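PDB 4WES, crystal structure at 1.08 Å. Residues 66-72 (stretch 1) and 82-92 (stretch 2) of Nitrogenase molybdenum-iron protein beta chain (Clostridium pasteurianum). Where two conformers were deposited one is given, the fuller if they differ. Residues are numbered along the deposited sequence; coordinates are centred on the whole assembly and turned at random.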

# COMPACT_ATOMS: atom_id res chain seq x y z
N ALA B 66 -3.41 11.59 -30.24
CA ALA B 66 -3.82 10.87 -31.45
C ALA B 66 -4.71 11.80 -32.26
O ALA B 66 -5.43 12.63 -31.71
CB ALA B 66 -4.58 9.58 -31.15
N SER B 67 -4.65 11.63 -33.58
CA SER B 67 -5.52 12.30 -34.52
C SER B 67 -6.66 11.35 -34.94
O SER B 67 -6.63 10.15 -34.66
CB SER B 67 -4.72 12.73 -35.74
OG SER B 67 -3.96 11.67 -36.26
N THR B 68 -7.65 11.92 -35.63
CA THR B 68 -8.78 11.13 -36.10
C THR B 68 -9.27 11.65 -37.46
O THR B 68 -9.08 12.81 -37.82
CB THR B 68 -9.97 11.14 -35.07
OG1 THR B 68 -11.14 10.56 -35.67
CG2 THR B 68 -10.33 12.53 -34.59
N SER B 69 -9.86 10.72 -38.21
CA SER B 69 -10.50 11.06 -39.46
C SER B 69 -11.80 11.83 -39.31
O SER B 69 -12.31 12.38 -40.29
CB SER B 69 -10.71 9.80 -40.29
OG SER B 69 -9.48 9.26 -40.73
N SER B 70 -12.38 11.83 -38.10
CA SER B 70 -13.61 12.56 -37.85
C SER B 70 -14.71 12.27 -38.89
O SER B 70 -15.23 13.17 -39.56
CB SER B 70 -13.40 14.06 -37.70
OG SER B 70 -12.68 14.36 -36.50
N PHE B 71 -15.09 10.99 -39.02
CA PHE B 71 -16.18 10.63 -39.93
C PHE B 71 -17.44 11.42 -39.62
O PHE B 71 -17.81 11.62 -38.45
CB PHE B 71 -16.53 9.15 -39.84
CG PHE B 71 -15.64 8.20 -40.62
CD1 PHE B 71 -14.27 8.35 -40.73
CD2 PHE B 71 -16.19 7.11 -41.22
CE1 PHE B 71 -13.50 7.45 -41.40
CE2 PHE B 71 -15.41 6.19 -41.88
CZ PHE B 71 -14.06 6.35 -41.95
N THR B 72 -18.17 11.76 -40.68
CA THR B 72 -19.51 12.31 -40.63
C THR B 72 -20.45 11.31 -41.30
O THR B 72 -20.02 10.29 -41.80
CB THR B 72 -19.58 13.62 -41.42
OG1 THR B 72 -19.25 13.31 -42.79
CG2 THR B 72 -18.60 14.67 -40.86
N SER B 82 -11.70 10.34 -48.30
CA SER B 82 -11.45 11.79 -48.35
C SER B 82 -10.99 12.29 -46.98
O SER B 82 -10.09 13.13 -46.88
CB SER B 82 -12.68 12.58 -48.80
OG SER B 82 -13.76 12.34 -47.90
N ASN B 83 -11.61 11.76 -45.93
CA ASN B 83 -11.27 12.20 -44.58
C ASN B 83 -9.81 11.92 -44.22
O ASN B 83 -9.15 12.78 -43.66
CB ASN B 83 -12.12 11.51 -43.52
CG ASN B 83 -13.57 11.78 -43.68
OD1 ASN B 83 -14.13 11.36 -44.72
ND2 ASN B 83 -14.22 12.42 -42.69
N ILE B 84 -9.34 10.70 -44.51
CA ILE B 84 -8.00 10.38 -44.10
C ILE B 84 -6.97 11.13 -44.97
O ILE B 84 -5.94 11.50 -44.48
CB ILE B 84 -7.73 8.87 -44.05
CG1 ILE B 84 -6.44 8.61 -43.25
CG2 ILE B 84 -7.65 8.24 -45.44
CD1 ILE B 84 -6.22 7.17 -42.91
N LYS B 85 -7.30 11.37 -46.24
CA LYS B 85 -6.41 12.15 -47.10
C LYS B 85 -6.27 13.59 -46.60
O LYS B 85 -5.18 14.15 -46.53
CB LYS B 85 -6.91 12.10 -48.54
CG LYS B 85 -6.76 10.73 -49.14
CD LYS B 85 -7.45 10.71 -50.50
CE LYS B 85 -7.62 9.31 -51.00
NZ LYS B 85 -8.28 9.38 -52.33
N THR B 86 -7.38 14.18 -46.19
CA THR B 86 -7.36 15.50 -45.58
C THR B 86 -6.62 15.48 -44.26
O THR B 86 -5.81 16.36 -43.97
CB THR B 86 -8.78 16.02 -45.34
OG1 THR B 86 -9.41 16.17 -46.63
CG2 THR B 86 -8.82 17.31 -44.57
N ALA B 87 -6.87 14.45 -43.46
CA ALA B 87 -6.19 14.36 -42.17
C ALA B 87 -4.68 14.36 -42.29
O ALA B 87 -4.00 15.10 -41.59
CB ALA B 87 -6.62 13.12 -41.41
N VAL B 88 -4.15 13.57 -43.22
CA VAL B 88 -2.70 13.42 -43.34
C VAL B 88 -2.06 14.77 -43.72
O VAL B 88 -0.95 15.10 -43.23
CB VAL B 88 -2.38 12.28 -44.32
CG1 VAL B 88 -0.97 12.30 -44.84
CG2 VAL B 88 -2.67 10.96 -43.66
N LYS B 89 -2.74 15.56 -44.56
CA LYS B 89 -2.21 16.88 -44.92
C LYS B 89 -2.13 17.80 -43.71
O LYS B 89 -1.17 18.56 -43.56
CB LYS B 89 -3.03 17.52 -46.04
CG LYS B 89 -3.09 16.67 -47.30
CD LYS B 89 -3.87 17.38 -48.40
CE LYS B 89 -4.47 16.39 -49.39
NZ LYS B 89 -4.98 17.08 -50.60
N ASN B 90 -3.14 17.76 -42.85
CA ASN B 90 -3.12 18.57 -41.63
C ASN B 90 -2.14 18.04 -40.59
O ASN B 90 -1.47 18.85 -39.90
CB ASN B 90 -4.51 18.70 -41.04
CG ASN B 90 -5.37 19.61 -41.88
OD1 ASN B 90 -5.05 20.79 -42.04
ND2 ASN B 90 -6.49 19.10 -42.41
N ILE B 91 -2.00 16.72 -40.50
CA ILE B 91 -1.11 16.15 -39.51
C ILE B 91 0.33 16.52 -39.82
O ILE B 91 1.08 16.98 -38.95
CB ILE B 91 -1.28 14.64 -39.46
CG1 ILE B 91 -2.63 14.29 -38.86
CG2 ILE B 91 -0.17 14.03 -38.65
CD1 ILE B 91 -3.12 12.89 -39.19
N PHE B 92 0.77 16.28 -41.05
CA PHE B 92 2.19 16.56 -41.33
C PHE B 92 2.49 18.05 -41.25
O PHE B 92 3.53 18.44 -40.72
CB PHE B 92 2.63 15.99 -42.68
CG PHE B 92 2.82 14.49 -42.67
CD1 PHE B 92 3.72 13.93 -41.80
CD2 PHE B 92 2.13 13.65 -43.52
CE1 PHE B 92 3.94 12.57 -41.78
CE2 PHE B 92 2.35 12.29 -43.50
CZ PHE B 92 3.25 11.74 -42.63

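Stretch 2 is helical throughout, and stretch 1 runs along one side of it as a short strand, S67 and T68, followed by loop. The contact is modest, with 278 Å² buried in all. N83, A87 and I91 point their CA-to-CB bonds toward stretch 1. They are spaced four residues apart, so they line up along one face of the helix.

N83 has the largest area covered of any residue in the contact. Its chi1 is m (-61°) and its chi2 is 64°, which places the amide nitrogen over the loop. ND2 donates a hydrogen bond to the backbone O of S69, with N83 ND2 to S69 O at 3.1 Å and an N-H...O angle of 151°. The O of S70 is also near, 3.4 Å from N83 ND2. The same nitrogen lies 3.8 Å from F71 CA, so the amide sits against the turn of the chain. Asparagine suits this place because its short side chain carries a donor that can reach a loop carbonyl. At the other end of the amide, N83 OD1 accepts a weak hydrogen bond from S82 OG at 3.3 Å.

S69 is the main partner on the loop. Its CA is 5.3 Å from that of N83, and the two side chains touch, S69 CB to N83 CB at 3.9 Å. The chi1 of S69 is m (-68°), and its OG lies 3.8 Å from I84 CB. This is a packing contact; the hydroxyl finds its hydrogen bond elsewhere in the structure.

The loop is also braced from within. T68 points away from the helix, and its t rotamer (170°) sets OG1 to accept a nearly straight hydrogen bond from the backbone of S70, with S70 N to T68 OG1 at 3.0 Å and an angle of 170°. S70 itself has positive phi and psi (50/58).

A87 points toward stretch 1 and its methyl group loosely faces the strand, A87 CB to T68 O at 4.4 Å.

Further along, I91 is m at chi1 and t at chi2. This extends CD1 to S67, whose p rotamer (50°) brings OG within 3.3 Å of I91 CD1. The contact is close but not a hydrogen bond, since a methyl carbon is no partner for one; S67 OG is satisfied elsewhere. Both residues are buried.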